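Local coordinates for protein polycyclic ketone monooxygenase (Myceliophthora thermophila, PDB 5MQ6) that uses FAD and NADPH to insert one oxygen atom next to the carbonyl of ketones, bulky polycyclic ones especially, giving esters or lactones, at residues 478-481 against 482-485. Numbering follows the deposited sequence.
Sequences YVTP and SIGG. With FAD (flavin-adenine dinucleotide), chain B.
Thr-480 OG1 is held by two groups: the backbone N of Ser-482 donates to it at 3.2 Å, bent only modestly from straight at 160°, and it is also hydrogen-bonded to the carbonyl O of Tyr-600, a residue of the NADPH site. The hydroxyl lies anti to the Thr-480 backbone N (chi1 179°), a torsion that carries it forward beside its own carbonyl carbon, where the amide two residues on can meet it. Ile-483 N also donates to Thr-480 O at 3.2 Å. This bond closes a type I beta turn from Thr-480 to Ile-483, and the threonine hydroxyl braces the same turn from its side chain, forming an ST turn combined with it. Proline suits the second position of such a turn, since its ring fixes phi near -57° and it has no N-H to satisfy. A water donates to both Pro-481 O and Ile-483 O, linking the second and fourth residues of the turn. A valine here has no hydroxyl, and Ser-482 N and Tyr-600 O would probably both lose their hydrogen-bond partner, leaving the turn less firmly held. Val-479, just before the turn, meets Ile-483, its last residue: the two branched side chains cross at about a right angle, with Val-479 CG1 against Ile-483 CG1 at 3.5 Å, and both suit the place because their apolar branches pack together with no polar group to satisfy. The loop follows strand 471-474, and at its start Tyr-478 reaches the flavin: its OH is 3.5 Å from FAD C8M and hydrogen-bonds to Asn-125, the ring meeting that methyl obliquely. Beyond Ile-483 the backbone takes positive phi at Gly-484 and Gly-485, a conformation that favours glycine.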
loop_
_atom_site.group_PDB
_atom_site.type_symbol
_atom_site.label_atom_id
_atom_site.label_comp_id
_atom_site.label_asym_id
_atom_site.label_seq_id
_atom_site.Cartn_x
_atom_site.Cartn_y
_atom_site.Cartn_z
ATOM N N TYR A 478 -4.830 -8.142 0.820
ATOM C CA TYR A 478 -5.700 -7.021 1.250
ATOM C C TYR A 478 -6.537 -6.585 0.100
ATOM O O TYR A 478 -6.148 -6.737 -1.040
ATOM C CB TYR A 478 -4.862 -5.783 1.653
ATOM C CG TYR A 478 -3.813 -6.120 2.650
ATOM C CD1 TYR A 478 -2.651 -6.790 2.248
ATOM C CD2 TYR A 478 -3.988 -5.837 4.041
ATOM C CE1 TYR A 478 -1.662 -7.156 3.188
ATOM C CE2 TYR A 478 -2.979 -6.188 4.993
ATOM C CZ TYR A 478 -1.815 -6.860 4.563
ATOM O OH TYR A 478 -0.789 -7.222 5.445
ATOM N N VAL A 479 -7.660 -5.933 0.382
ATOM C CA VAL A 479 -8.432 -5.287 -0.707
ATOM C C VAL A 479 -7.480 -4.412 -1.567
ATOM O O VAL A 479 -6.645 -3.651 -1.033
ATOM C CB VAL A 479 -9.622 -4.438 -0.193
ATOM C CG1 VAL A 479 -10.339 -3.687 -1.342
ATOM C CG2 VAL A 479 -10.616 -5.324 0.540
ATOM N N THR A 480 -7.594 -4.583 -2.891
ATOM C CA THR A 480 -6.737 -3.854 -3.781
ATOM C C THR A 480 -6.676 -2.297 -3.513
ATOM O O THR A 480 -7.690 -1.679 -3.146
ATOM C CB THR A 480 -7.079 -4.145 -5.260
ATOM O OG1 THR A 480 -6.220 -3.375 -6.074
ATOM C CG2 THR A 480 -8.506 -3.775 -5.637
ATOM N N PRO A 481 -5.476 -1.687 -3.699
ATOM C CA PRO A 481 -5.374 -0.232 -3.619
ATOM C C PRO A 481 -6.292 0.490 -4.602
ATOM O O PRO A 481 -6.701 1.649 -4.337
ATOM C CB PRO A 481 -3.897 0.011 -3.961
ATOM C CG PRO A 481 -3.198 -1.190 -3.335
ATOM C CD PRO A 481 -4.107 -2.305 -3.772
ATOM N N SER A 482 -6.608 -0.203 -5.712
ATOM C CA SER A 482 -7.441 0.327 -6.824
ATOM C C SER A 482 -8.935 0.324 -6.557
ATOM O O SER A 482 -9.713 0.740 -7.382
ATOM C CB SER A 482 -7.171 -0.453 -8.132
ATOM O OG SER A 482 -5.910 -0.054 -8.653
ATOM N N ILE A 483 -9.334 -0.202 -5.427
ATOM C CA ILE A 483 -10.741 -0.482 -5.194
ATOM C C ILE A 483 -11.667 0.736 -5.515
ATOM O O ILE A 483 -11.330 1.945 -5.245
ATOM C CB ILE A 483 -10.904 -1.122 -3.762
ATOM C CG1 ILE A 483 -12.294 -1.760 -3.589
ATOM C CG2 ILE A 483 -10.537 -0.157 -2.634
ATOM C CD1 ILE A 483 -12.489 -3.017 -4.436
ATOM N N GLY A 484 -12.815 0.434 -6.113
ATOM C CA GLY A 484 -13.843 1.493 -6.378
ATOM C C GLY A 484 -13.417 2.554 -7.400
ATOM O O GLY A 484 -13.831 3.782 -7.310
ATOM N N GLY A 485 -12.630 2.058 -8.388
ATOM C CA GLY A 485 -12.003 2.893 -9.437
ATOM C C GLY A 485 -11.087 3.988 -8.872
ATOM O O GLY A 485 -10.976 5.055 -9.479
HETATM P PA FAD B . -1.395 2.883 6.627
HETATM O O1A FAD B . -2.213 1.821 5.969
HETATM O O2A FAD B . -0.013 2.579 7.177
HETATM O O5B FAD B . -2.259 3.493 7.835
HETATM C C5B FAD B . -3.583 3.855 7.627
HETATM C C4B FAD B . -4.369 3.534 8.882
HETATM O O4B FAD B . -5.672 4.122 8.712
HETATM C C3B FAD B . -4.589 2.053 9.176
HETATM O O3B FAD B . -4.365 1.797 10.538
HETATM C C2B FAD B . -6.035 1.830 8.834
HETATM O O2B FAD B . -6.619 0.795 9.587
HETATM C C1B FAD B . -6.624 3.188 9.151
HETATM N N9A FAD B . -7.897 3.415 8.511
HETATM C C8A FAD B . -8.177 3.279 7.183
HETATM N N7A FAD B . -9.468 3.540 7.007
HETATM C C5A FAD B . -10.053 3.824 8.183
HETATM C C6A FAD B . -11.410 4.213 8.606
HETATM N N6A FAD B . -12.458 4.321 7.816
HETATM N N1A FAD B . -11.506 4.482 9.882
HETATM C C2A FAD B . -10.480 4.364 10.757
HETATM N N3A FAD B . -9.241 4.020 10.493
HETATM C C4A FAD B . -9.004 3.716 9.179
HETATM N N1 FAD B . 5.470 0.226 1.219
HETATM C C2 FAD B . 6.740 0.645 0.904
HETATM O O2 FAD B . 6.917 1.674 0.266
HETATM N N3 FAD B . 7.808 -0.067 1.290
HETATM C C4 FAD B . 7.643 -1.203 1.986
HETATM O O4 FAD B . 8.657 -1.804 2.316
HETATM C C4X FAD B . 6.328 -1.740 2.375
HETATM N N5 FAD B . 6.116 -2.910 3.066
HETATM C C5X FAD B . 4.840 -3.272 3.347
HETATM C C6 FAD B . 4.571 -4.529 4.077
HETATM C C7 FAD B . 3.150 -4.836 4.330
HETATM C C7M FAD B . 2.758 -6.091 5.075
HETATM C C8 FAD B . 2.037 -3.960 3.862
HETATM C C8M FAD B . 0.562 -4.263 4.123
HETATM C C9 FAD B . 2.327 -2.799 3.172
HETATM C C9A FAD B . 3.674 -2.429 2.901
HETATM N N10 FAD B . 3.904 -1.249 2.173
HETATM C C10 FAD B . 5.230 -0.881 1.926
HETATM C "C1'" FAD B . 2.814 -0.335 1.765
HETATM C "C2'" FAD B . 2.444 0.498 3.063
HETATM O "O2'" FAD B . 1.028 0.417 3.279
HETATM C "C3'" FAD B . 2.927 1.989 3.043
HETATM O "O3'" FAD B . 4.350 2.019 2.904
HETATM C "C4'" FAD B . 2.684 2.833 4.317
HETATM O "O4'" FAD B . 2.935 2.123 5.610
HETATM C "C5'" FAD B . 1.262 3.429 4.288
HETATM O "O5'" FAD B . 1.233 4.515 5.266
HETATM P P FAD B . -0.233 5.192 5.405
HETATM O O1P FAD B . -0.185 5.940 6.787
HETATM O O2P FAD B . -0.507 5.895 4.068
HETATM O O3P FAD B . -1.302 3.940 5.421
HETATM O O HOH W 1 -9.014 3.067 -4.562
#